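Local coordinates for muramoyltetrapeptide carboxypeptidase (Oxalobacter formigenes OXCC13, PDB 6UUK), which probably acts as a serine-type LD-carboxypeptidase that trims the terminal D-alanine from the tetrapeptide stems of cell-wall muropeptides, at residues B[138-142]-B[160-166]; B[153-159]-B[225-229]; B[166-172]-B[320-326]; B[210-216]-B[329-335]. All blocks are in the same frame, centred on the assembly; numbering follows the deposited sequence.

Contact 1: residues B[138-142]-B[160-166]; sequences FAKLA and ALLKHGA
Ala160 meets Phe138 face-on: its CB lies over the middle of the phenyl ring, 3.5 Å from Phe138 CE2, in a CH-pi contact in which the short methyl lets the ring lie close to the helix. The edge of the same ring is met by the next residue, Leu161, whose CD2 lies in the ring plane 3.8 Å from Phe138 CD2. Leu161 CD2 also reaches Leu141 CB at 3.7 Å, a branched tip filling the angle between two residues on one side of helix 138-142.

Each helix links consecutive parallel strands of the N-terminal alpha/beta domain, in neighbouring beta-alpha-beta crossovers, and Leu141 and Leu161 both continue onto Phe148 of strand 147-150 beneath them.

His164 closes the more exposed side. Phe138 CB stands over the centre of the imidazole, 3.7 Å from His164 CE1, and the two rings themselves meet obliquely, their planes 36° apart. The imidazole is held by a bond from His164 ND1 to Ala160 O, 2.7 Å long and tilted out of the ring plane. Its CG lies beside the backbone N (chi1 -65°), which turns the ring back along its own helix. Gly165, with positive phi, forms the Schellman motif that ends the helix; Ala166 N returns to Leu161 O at 2.7 Å. The chain thereby turns so that Ala166 CB rests 3.9 Å from Ala142 CB, methyl against methyl.

Contact 2: residues B[153-159]-B[225-229]; sequences DFTVFEM and MLAHM
Val156 and Met225 are the centre of a contact between two helices of different domains. Helix 155-163 follows the predicted nucleophile, Ser152, in a strand-turn-helix arrangement consistent with a nucleophile elbow, while helix 223-228 belongs to the C-terminal part of the chain. No hydrogen bond crosses between the segments; apolar side chains do the work, and the methionines, all present as selenomethionine, suit it because their flexible chains can bend to fit.

The close packing surrounds Met229. Its chain bends at chi2 (-59°) and sends CE in between two residues one helical turn apart, 3.6 Å from Val156 CG1 and 3.7 Å from Met159 CB. The other valine branch, CG2, rests against Met225 CB at 3.8 Å, so the two methyls of the beta-branched residue face the two methionines. Beside it the Met159 and Leu226 side chains cross at about a right angle, with SE of Met159 3.7 Å from Leu226 CD2.

Looser contacts lie on the flanks, although they too are buried. Thr155 CG2 only comes within 4.1 Å of Leu226 CD2, and its hydroxyl is engaged elsewhere, with Ser152 O and Asn222 N. On the His228 side, Val156 CG2 approaches the imidazole near the ring plane, 4.2 Å from His228 CD2, and Gln261 and Arg257 of the second subunit pack against His228 and Met225 respectively. Asp153 OD2 is hydrogen-bonded to Thr129 OG1, while its other carboxylate oxygen, OD1, lies 3.8 Å from Met225 SE.

Contact 3: residues B[166-172]-B[320-326]; sequences AVSFSGP and KVTLPVG
Strand 323-325, from the C-terminal part of the chain, pairs antiparallel with strand 168-170 as an outermost strand of the six-stranded sheet of the N-terminal domain. The pair Ser170 and Leu323 is hydrogen-bonded in both directions, Ser170 N to Leu323 O at 2.7 Å and Leu323 N to Ser170 O at 2.9 Å; the second is almost straight at the hydrogen (177°), yet its donor stands above the carbonyl plane. Ser168 N gives a further bond to Val325 O, 2.9 Å, lying in the carbonyl plane. The return bond from Val325 N to Ser168 O is modelled too short and too bent to be read closely.

Between them Phe169 and Pro324 form a non-hydrogen-bonded pair. Pro324, which lacks an N-H, costs the pairing nothing there, and its ring crosses the phenyl group obliquely, CB 3.6 Å from Phe169 CE1. Thr322 CG2 joins this face at 3.7 Å from Phe169 CB, and helix 185-196 packs over it. The opposite face carries small Ser168 and Ser170. Val325 has CG1 anti to its N (chi1 173°), leaving CG2 beside that N, 3.8 Å from Ser170 CB; helix 155-163 and Phe244 lie against these side chains.

Gly326 turns with positive phi where Val167 CG2 is close, 3.8 Å from its O, a place suited to a residue without a side chain. At the other end Lys320 CD passes Gly171 O and Pro172, near the predicted charge-relay His316. Such a reversed border strand gives the mixed sheet of an alpha/beta domain, with its last strand supplied by the other domain.

Contact 4: residues B[210-216]-B[329-335]; sequences PDVDVEG and AHLMSKA
Gly216 and Ala329 form a hydrogen-bonded pair, and Glu215 and His330 a non-hydrogen-bonded one, in two antiparallel strands, 213-222 and 328-333, of the seven-stranded mixed sheet in the C-terminal domain.

Among the backbone bonds, Ala329 N meets Gly216 O at 2.8 Å and Gly216 N returns to Ala329 O at 3.1 Å. Farther along, Leu331 N reaches Val214 O at 3.0 Å, and Ser333 N reaches Val212 O at 3.1 Å and nearly straight.

Side-chain polar bonds add to these. His330 ND1 is a second donor to Val214 O, at 3.1 Å and from the opposite face of its plane; with CG anti to its N (chi1 -175°), His330 lays the imidazole back beside the strand with that oxygen in the ring plane. Ser333 OG sits between Pro210 O and Val212 N, a small hydroxyl bridging the start of the other segment, though both distances are modelled doubtfully short.

Apolar contacts gather where Val214 CG2 meets Leu331 CB at 3.9 Å and both residues lie against Ile242.

Charged and polar side chains occupy the more exposed face: Glu215 OE1 stands well above the centre of one face of the His330 ring, Met332 CG lies over the rim of the other, and Asp213 OD1 touches Met332 CG at 3.3 Å.

How the contacts relate
Contacts 1, 2 and 3 are neighbours, with centres 13 to 14 Å apart, and share one piece of chain: helix 155-163 serves contacts 1 and 2, and at Ala166 contact 1 passes into the strand of contact 3. Glu158 and Met159 of the helix touch the strand pair. Contact 4 lies in the other sheet, its centre about 19 Å from that of contact 3, joined through the short link between strands 323-325 and 328-333. Contact 1 closes before contacts 3 and 4 open, while contacts 2, 3 and 4 alternate their segments along the chain. Contacts 2 and 3 bridge both domains beside the predicted catalytic residues, which therefore lie where the domains meet.

Contact 1: residues B[138-142]-B[160-166]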
# COMPACT_ATOMS: atom_id res chain seq x y z
N PHE B 138 3.31 -8.97 -22.08
CA PHE B 138 1.98 -8.40 -22.21
C PHE B 138 1.71 -7.89 -23.62
O PHE B 138 0.54 -7.75 -24.00
CB PHE B 138 1.80 -7.27 -21.19
CG PHE B 138 1.81 -7.74 -19.77
CD1 PHE B 138 2.98 -7.75 -19.03
CD2 PHE B 138 0.65 -8.20 -19.17
CE1 PHE B 138 3.00 -8.19 -17.72
CE2 PHE B 138 0.65 -8.64 -17.86
CZ PHE B 138 1.83 -8.64 -17.13
N ALA B 139 2.75 -7.61 -24.41
CA ALA B 139 2.54 -7.34 -25.82
C ALA B 139 2.08 -8.59 -26.56
O ALA B 139 1.28 -8.50 -27.50
CB ALA B 139 3.82 -6.80 -26.45
N LYS B 140 2.57 -9.76 -26.14
CA LYS B 140 2.06 -11.02 -26.68
C LYS B 140 0.66 -11.33 -26.16
O LYS B 140 -0.16 -11.90 -26.89
CB LYS B 140 3.03 -12.16 -26.32
CG LYS B 140 2.60 -13.54 -26.80
CD LYS B 140 3.12 -13.83 -28.20
CE LYS B 140 2.90 -15.28 -28.57
NZ LYS B 140 3.52 -15.62 -29.88
N LEU B 141 0.37 -10.95 -24.91
CA LEU B 141 -0.94 -11.22 -24.34
C LEU B 141 -2.01 -10.33 -24.95
O LEU B 141 -3.15 -10.76 -25.16
CB LEU B 141 -0.89 -11.05 -22.82
CG LEU B 141 -0.09 -12.09 -22.05
CD1 LEU B 141 0.07 -11.66 -20.60
CD2 LEU B 141 -0.78 -13.44 -22.14
N ALA B 142 -1.67 -9.06 -25.23
CA ALA B 142 -2.64 -8.16 -25.83
C ALA B 142 -3.03 -8.61 -27.23
O ALA B 142 -4.16 -8.36 -27.66
CB ALA B 142 -2.07 -6.74 -25.87
N ALA B 160 -1.40 -4.07 -16.29
CA ALA B 160 -0.35 -4.19 -17.30
C ALA B 160 -0.94 -4.51 -18.67
O ALA B 160 -0.40 -4.06 -19.69
CB ALA B 160 0.65 -5.26 -16.89
N LEU B 161 -2.03 -5.28 -18.72
CA LEU B 161 -2.73 -5.49 -19.99
C LEU B 161 -3.31 -4.18 -20.51
O LEU B 161 -3.22 -3.89 -21.71
CB LEU B 161 -3.83 -6.53 -19.82
CG LEU B 161 -3.43 -8.00 -19.83
CD1 LEU B 161 -4.66 -8.88 -19.75
CD2 LEU B 161 -2.63 -8.31 -21.09
N LEU B 162 -3.91 -3.38 -19.62
CA LEU B 162 -4.43 -2.09 -20.03
C LEU B 162 -3.30 -1.12 -20.38
O LEU B 162 -3.50 -0.21 -21.20
CB LEU B 162 -5.31 -1.51 -18.93
CG LEU B 162 -6.08 -0.24 -19.28
CD1 LEU B 162 -6.99 -0.48 -20.48
CD2 LEU B 162 -6.89 0.24 -18.09
N LYS B 163 -2.13 -1.29 -19.77
CA LYS B 163 -0.98 -0.48 -20.14
C LYS B 163 -0.56 -0.73 -21.58
O LYS B 163 -0.01 0.17 -22.24
CB LYS B 163 0.18 -0.75 -19.19
CG LYS B 163 1.38 0.17 -19.37
CD LYS B 163 1.00 1.62 -19.14
CE LYS B 163 2.19 2.55 -19.36
NZ LYS B 163 1.82 3.97 -19.15
N HIS B 164 -0.81 -1.93 -22.09
CA HIS B 164 -0.51 -2.28 -23.47
C HIS B 164 -1.72 -2.20 -24.38
O HIS B 164 -1.61 -2.47 -25.58
CB HIS B 164 0.10 -3.69 -23.54
CG HIS B 164 1.43 -3.81 -22.87
ND1 HIS B 164 1.60 -3.60 -21.51
CD2 HIS B 164 2.65 -4.12 -23.35
CE1 HIS B 164 2.87 -3.78 -21.20
NE2 HIS B 164 3.53 -4.09 -22.30
N GLY B 165 -2.89 -1.83 -23.85
CA GLY B 165 -4.07 -1.65 -24.66
C GLY B 165 -4.92 -2.90 -24.82
O GLY B 165 -5.46 -3.15 -25.90
N ALA B 166 -5.04 -3.68 -23.75
CA ALA B 166 -5.83 -4.90 -23.75
C ALA B 166 -6.97 -4.77 -22.75
O ALA B 166 -6.75 -4.37 -21.60
CB ALA B 166 -4.96 -6.12 -23.40

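Contact 2: residues B[153-159]-B[225-229]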
# COMPACT_ATOMS: atom_id res chain seq x y z
N ASP B 153 -5.76 -9.82 -6.23
CA ASP B 153 -4.39 -9.65 -6.71
C ASP B 153 -4.31 -9.63 -8.23
O ASP B 153 -3.33 -9.10 -8.77
CB ASP B 153 -3.51 -10.75 -6.13
CG ASP B 153 -2.06 -10.63 -6.56
OD1 ASP B 153 -1.40 -9.64 -6.16
OD2 ASP B 153 -1.58 -11.52 -7.29
N PHE B 154 -5.30 -10.19 -8.92
CA PHE B 154 -5.29 -10.21 -10.37
C PHE B 154 -5.49 -8.83 -10.99
O PHE B 154 -5.36 -8.69 -12.21
CB PHE B 154 -6.37 -11.17 -10.89
CG PHE B 154 -6.12 -11.68 -12.28
CD1 PHE B 154 -5.07 -12.55 -12.53
CD2 PHE B 154 -6.93 -11.29 -13.33
CE1 PHE B 154 -4.84 -13.02 -13.81
CE2 PHE B 154 -6.70 -11.76 -14.61
CZ PHE B 154 -5.66 -12.63 -14.85
N THR B 155 -5.81 -7.82 -10.18
CA THR B 155 -5.85 -6.45 -10.68
C THR B 155 -4.49 -6.02 -11.21
O THR B 155 -4.41 -5.25 -12.17
CB THR B 155 -6.34 -5.50 -9.59
OG1 THR B 155 -7.62 -5.93 -9.11
CG2 THR B 155 -6.46 -4.08 -10.12
N VAL B 156 -3.41 -6.50 -10.59
CA VAL B 156 -2.07 -6.22 -11.07
C VAL B 156 -1.89 -6.72 -12.50
O VAL B 156 -1.31 -6.04 -13.35
CB VAL B 156 -1.02 -6.83 -10.12
CG1 VAL B 156 0.38 -6.72 -10.71
CG2 VAL B 156 -1.09 -6.15 -8.76
N PHE B 157 -2.41 -7.92 -12.78
CA PHE B 157 -2.31 -8.47 -14.13
C PHE B 157 -3.12 -7.66 -15.13
O PHE B 157 -2.72 -7.53 -16.29
CB PHE B 157 -2.78 -9.93 -14.13
CG PHE B 157 -2.53 -10.65 -15.43
CD1 PHE B 157 -3.47 -10.62 -16.44
CD2 PHE B 157 -1.36 -11.37 -15.62
CE1 PHE B 157 -3.25 -11.29 -17.63
CE2 PHE B 157 -1.14 -12.04 -16.81
CZ PHE B 157 -2.08 -12.00 -17.81
N GLU B 158 -4.25 -7.10 -14.70
CA GLU B 158 -5.14 -6.39 -15.61
C GLU B 158 -4.69 -4.97 -15.90
O GLU B 158 -5.11 -4.40 -16.91
CB GLU B 158 -6.57 -6.38 -15.05
CG GLU B 158 -7.17 -7.77 -14.89
CD GLU B 158 -8.64 -7.73 -14.56
OE1 GLU B 158 -9.21 -6.62 -14.47
OE2 GLU B 158 -9.24 -8.81 -14.39
N MSE B 159 -3.85 -4.38 -15.05
CA MSE B 159 -3.35 -3.04 -15.28
C MSE B 159 -2.26 -3.04 -16.34
O MSE B 159 -2.18 -2.14 -17.18
CB MSE B 159 -2.84 -2.41 -13.99
CG MSE B 159 -3.91 -2.14 -12.94
SE MSE B 159 -5.37 -1.02 -13.60
CE MSE B 159 -6.67 -2.41 -14.02
N MSE B 225 -4.06 -3.10 -4.75
CA MSE B 225 -3.23 -3.40 -5.91
C MSE B 225 -3.04 -2.16 -6.79
O MSE B 225 -2.03 -2.04 -7.48
CB MSE B 225 -3.86 -4.53 -6.73
CG MSE B 225 -4.25 -5.73 -5.89
SE MSE B 225 -2.78 -6.39 -4.79
CE MSE B 225 -3.80 -7.52 -3.57
N LEU B 226 -4.01 -1.25 -6.75
CA LEU B 226 -3.89 -0.01 -7.51
C LEU B 226 -2.92 0.95 -6.84
O LEU B 226 -2.07 1.56 -7.51
CB LEU B 226 -5.26 0.64 -7.68
CG LEU B 226 -6.19 -0.02 -8.70
CD1 LEU B 226 -7.53 0.69 -8.76
CD2 LEU B 226 -5.54 -0.06 -10.07
N ALA B 227 -3.02 1.11 -5.52
CA ALA B 227 -2.03 1.91 -4.80
C ALA B 227 -0.65 1.28 -4.88
O ALA B 227 0.36 1.99 -4.84
CB ALA B 227 -2.46 2.08 -3.34
N HIS B 228 -0.59 -0.05 -4.99
CA HIS B 228 0.68 -0.73 -5.25
C HIS B 228 1.25 -0.38 -6.61
O HIS B 228 2.47 -0.47 -6.81
CB HIS B 228 0.48 -2.24 -5.12
CG HIS B 228 1.66 -3.05 -5.55
ND1 HIS B 228 2.90 -2.92 -4.97
CD2 HIS B 228 1.79 -4.01 -6.50
CE1 HIS B 228 3.75 -3.76 -5.54
NE2 HIS B 228 3.10 -4.43 -6.48
N MSE B 229 0.41 0.03 -7.56
CA MSE B 229 0.86 0.38 -8.90
C MSE B 229 1.36 1.81 -9.00
O MSE B 229 1.88 2.23 -10.04
CB MSE B 229 -0.27 0.17 -9.91
CG MSE B 229 -0.54 -1.28 -10.26
SE MSE B 229 1.03 -2.14 -11.02
CE MSE B 229 0.13 -3.45 -12.13

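Contact 3: residues B[166-172]-B[320-326]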
# COMPACT_ATOMS: atom_id res chain seq x y z
N ALA B 166 -5.04 -3.68 -23.75
CA ALA B 166 -5.83 -4.90 -23.75
C ALA B 166 -6.97 -4.77 -22.75
O ALA B 166 -6.75 -4.37 -21.60
CB ALA B 166 -4.96 -6.12 -23.40
N VAL B 167 -8.18 -5.10 -23.19
CA VAL B 167 -9.37 -5.00 -22.35
C VAL B 167 -9.51 -6.30 -21.56
O VAL B 167 -9.60 -7.38 -22.14
CB VAL B 167 -10.62 -4.73 -23.19
CG1 VAL B 167 -11.87 -4.82 -22.32
CG2 VAL B 167 -10.53 -3.37 -23.86
N SER B 168 -9.52 -6.18 -20.23
CA SER B 168 -9.75 -7.29 -19.33
C SER B 168 -11.08 -7.10 -18.61
O SER B 168 -11.76 -6.09 -18.77
CB SER B 168 -8.59 -7.42 -18.34
OG SER B 168 -8.36 -6.19 -17.67
N PHE B 169 -11.45 -8.09 -17.81
CA PHE B 169 -12.72 -8.09 -17.10
C PHE B 169 -12.48 -8.30 -15.62
O PHE B 169 -11.91 -9.32 -15.22
CB PHE B 169 -13.66 -9.17 -17.66
CG PHE B 169 -14.04 -8.97 -19.09
CD1 PHE B 169 -15.17 -8.24 -19.42
CD2 PHE B 169 -13.27 -9.50 -20.11
CE1 PHE B 169 -15.53 -8.05 -20.74
CE2 PHE B 169 -13.62 -9.31 -21.43
CZ PHE B 169 -14.75 -8.59 -21.75
N SER B 170 -12.92 -7.35 -14.81
CA SER B 170 -12.82 -7.45 -13.35
C SER B 170 -14.08 -8.16 -12.87
O SER B 170 -15.13 -7.53 -12.71
CB SER B 170 -12.65 -6.08 -12.72
OG SER B 170 -12.10 -6.18 -11.42
N GLY B 171 -13.98 -9.46 -12.63
CA GLY B 171 -15.13 -10.25 -12.25
C GLY B 171 -14.79 -11.38 -11.30
O GLY B 171 -13.96 -11.24 -10.39
N PRO B 172 -15.44 -12.52 -11.48
CA PRO B 172 -15.27 -13.64 -10.54
C PRO B 172 -14.01 -14.44 -10.82
O PRO B 172 -13.37 -14.32 -11.86
CB PRO B 172 -16.53 -14.48 -10.79
CG PRO B 172 -16.82 -14.26 -12.23
CD PRO B 172 -16.43 -12.83 -12.53
N LYS B 320 -21.47 -10.15 -7.20
CA LYS B 320 -20.58 -9.20 -7.86
C LYS B 320 -20.88 -9.20 -9.35
O LYS B 320 -21.44 -10.15 -9.90
CB LYS B 320 -19.10 -9.53 -7.61
CG LYS B 320 -18.62 -10.77 -8.34
CD LYS B 320 -17.19 -11.11 -7.97
CE LYS B 320 -17.08 -11.49 -6.51
NZ LYS B 320 -15.67 -11.80 -6.11
N VAL B 321 -20.49 -8.11 -10.01
CA VAL B 321 -20.67 -7.96 -11.45
C VAL B 321 -19.33 -8.10 -12.14
O VAL B 321 -18.26 -8.02 -11.51
CB VAL B 321 -21.34 -6.62 -11.81
CG1 VAL B 321 -22.75 -6.55 -11.23
CG2 VAL B 321 -20.50 -5.46 -11.31
N THR B 322 -19.38 -8.30 -13.45
CA THR B 322 -18.19 -8.39 -14.29
C THR B 322 -18.00 -7.06 -15.00
O THR B 322 -18.82 -6.69 -15.85
CB THR B 322 -18.30 -9.54 -15.28
OG1 THR B 322 -18.35 -10.79 -14.57
CG2 THR B 322 -17.10 -9.55 -16.22
N LEU B 323 -16.94 -6.34 -14.66
CA LEU B 323 -16.68 -5.02 -15.20
C LEU B 323 -15.57 -5.09 -16.23
O LEU B 323 -14.43 -5.43 -15.88
CB LEU B 323 -16.31 -4.04 -14.08
CG LEU B 323 -17.39 -3.80 -13.02
CD1 LEU B 323 -16.89 -2.85 -11.94
CD2 LEU B 323 -18.66 -3.27 -13.67
N PRO B 324 -15.84 -4.79 -17.50
CA PRO B 324 -14.78 -4.79 -18.51
C PRO B 324 -13.77 -3.67 -18.29
O PRO B 324 -14.05 -2.51 -18.60
CB PRO B 324 -15.54 -4.60 -19.83
CG PRO B 324 -16.96 -4.98 -19.52
CD PRO B 324 -17.17 -4.58 -18.10
N VAL B 325 -12.60 -4.01 -17.76
CA VAL B 325 -11.55 -3.02 -17.55
C VAL B 325 -10.99 -2.62 -18.91
O VAL B 325 -10.45 -3.46 -19.65
CB VAL B 325 -10.45 -3.57 -16.64
CG1 VAL B 325 -9.28 -2.60 -16.58
CG2 VAL B 325 -11.00 -3.82 -15.24
N GLY B 326 -11.10 -1.34 -19.24
CA GLY B 326 -10.68 -0.83 -20.53
C GLY B 326 -11.81 -0.51 -21.48
O GLY B 326 -11.55 0.02 -22.57

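Contact 4: residues B[210-216]-B[329-335]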
# COMPACT_ATOMS: atom_id res chain seq x y z
N PRO B 210 -23.77 12.53 -5.75
CA PRO B 210 -23.99 13.66 -6.66
C PRO B 210 -24.58 13.20 -7.98
O PRO B 210 -24.45 12.04 -8.39
CB PRO B 210 -22.59 14.25 -6.85
CG PRO B 210 -21.67 13.11 -6.58
CD PRO B 210 -22.34 12.29 -5.51
N ASP B 211 -25.23 14.13 -8.67
CA ASP B 211 -25.84 13.87 -9.97
C ASP B 211 -24.78 14.10 -11.04
O ASP B 211 -24.45 15.24 -11.37
CB ASP B 211 -27.06 14.75 -10.19
CG ASP B 211 -28.21 14.39 -9.28
OD1 ASP B 211 -28.06 13.44 -8.48
OD2 ASP B 211 -29.27 15.05 -9.36
N VAL B 212 -24.24 13.01 -11.58
CA VAL B 212 -23.20 13.07 -12.59
C VAL B 212 -23.74 12.51 -13.90
O VAL B 212 -24.78 11.86 -13.95
CB VAL B 212 -21.93 12.32 -12.15
CG1 VAL B 212 -21.59 12.65 -10.71
CG2 VAL B 212 -22.10 10.82 -12.33
N ASP B 213 -23.00 12.77 -14.98
CA ASP B 213 -23.35 12.27 -16.30
C ASP B 213 -22.11 12.25 -17.19
O ASP B 213 -22.05 12.95 -18.20
CB ASP B 213 -24.45 13.13 -16.93
CG ASP B 213 -25.06 12.49 -18.17
OD1 ASP B 213 -25.82 11.51 -18.02
OD2 ASP B 213 -24.77 12.96 -19.29
N VAL B 214 -21.12 11.45 -16.80
CA VAL B 214 -19.85 11.41 -17.48
C VAL B 214 -19.76 10.16 -18.35
O VAL B 214 -20.60 9.27 -18.28
CB VAL B 214 -18.66 11.48 -16.49
CG1 VAL B 214 -18.66 12.81 -15.75
CG2 VAL B 214 -18.74 10.32 -15.50
N GLU B 215 -18.73 10.10 -19.19
CA GLU B 215 -18.52 8.96 -20.08
C GLU B 215 -17.03 8.88 -20.39
O GLU B 215 -16.46 9.82 -20.95
CB GLU B 215 -19.34 9.11 -21.36
CG GLU B 215 -19.07 8.03 -22.40
CD GLU B 215 -19.97 8.15 -23.61
OE1 GLU B 215 -21.02 8.81 -23.51
OE2 GLU B 215 -19.62 7.58 -24.67
N GLY B 216 -16.42 7.76 -20.04
CA GLY B 216 -15.00 7.58 -20.28
C GLY B 216 -14.60 6.12 -20.20
O GLY B 216 -15.45 5.23 -20.16
N ALA B 329 -17.36 3.26 -20.62
CA ALA B 329 -18.42 3.32 -19.62
C ALA B 329 -19.21 4.62 -19.72
O ALA B 329 -18.70 5.64 -20.19
CB ALA B 329 -17.85 3.17 -18.21
N HIS B 330 -20.46 4.57 -19.27
CA HIS B 330 -21.36 5.72 -19.25
C HIS B 330 -21.99 5.77 -17.86
O HIS B 330 -22.93 5.02 -17.58
CB HIS B 330 -22.41 5.63 -20.35
CG HIS B 330 -23.29 6.84 -20.45
ND1 HIS B 330 -23.03 8.01 -19.77
CD2 HIS B 330 -24.43 7.05 -21.15
CE1 HIS B 330 -23.97 8.90 -20.05
NE2 HIS B 330 -24.83 8.34 -20.88
N LEU B 331 -21.49 6.66 -17.01
CA LEU B 331 -21.95 6.75 -15.63
C LEU B 331 -23.05 7.81 -15.52
O LEU B 331 -22.87 8.94 -15.96
CB LEU B 331 -20.79 7.09 -14.69
CG LEU B 331 -21.14 7.18 -13.21
CD1 LEU B 331 -21.74 5.87 -12.71
CD2 LEU B 331 -19.90 7.54 -12.40
N MSE B 332 -24.17 7.42 -14.93
CA MSE B 332 -25.30 8.32 -14.74
C MSE B 332 -25.90 8.17 -13.35
O MSE B 332 -26.30 7.08 -12.95
CB MSE B 332 -26.38 8.05 -15.80
CG MSE B 332 -25.95 8.36 -17.22
SE MSE B 332 -27.16 7.60 -18.55
CE MSE B 332 -26.84 5.71 -18.19
N SER B 333 -25.96 9.28 -12.61
CA SER B 333 -26.53 9.30 -11.27
C SER B 333 -27.64 10.34 -11.22
O SER B 333 -27.44 11.49 -11.62
CB SER B 333 -25.46 9.61 -10.22
OG SER B 333 -24.81 10.84 -10.50
N LYS B 334 -28.82 9.93 -10.74
CA LYS B 334 -30.02 10.77 -10.75
C LYS B 334 -30.61 10.84 -9.35
O LYS B 334 -31.78 10.52 -9.12
CB LYS B 334 -31.04 10.23 -11.75
CG LYS B 334 -30.43 9.70 -13.04
CD LYS B 334 -31.42 8.86 -13.82
CE LYS B 334 -30.72 8.02 -14.87
NZ LYS B 334 -29.71 7.11 -14.26
N ALA B 335 -29.79 11.28 -8.39
CA ALA B 335 -30.18 11.44 -6.99
C ALA B 335 -30.76 10.13 -6.43
O ALA B 335 -31.96 9.97 -6.23
CB ALA B 335 -31.18 12.60 -6.83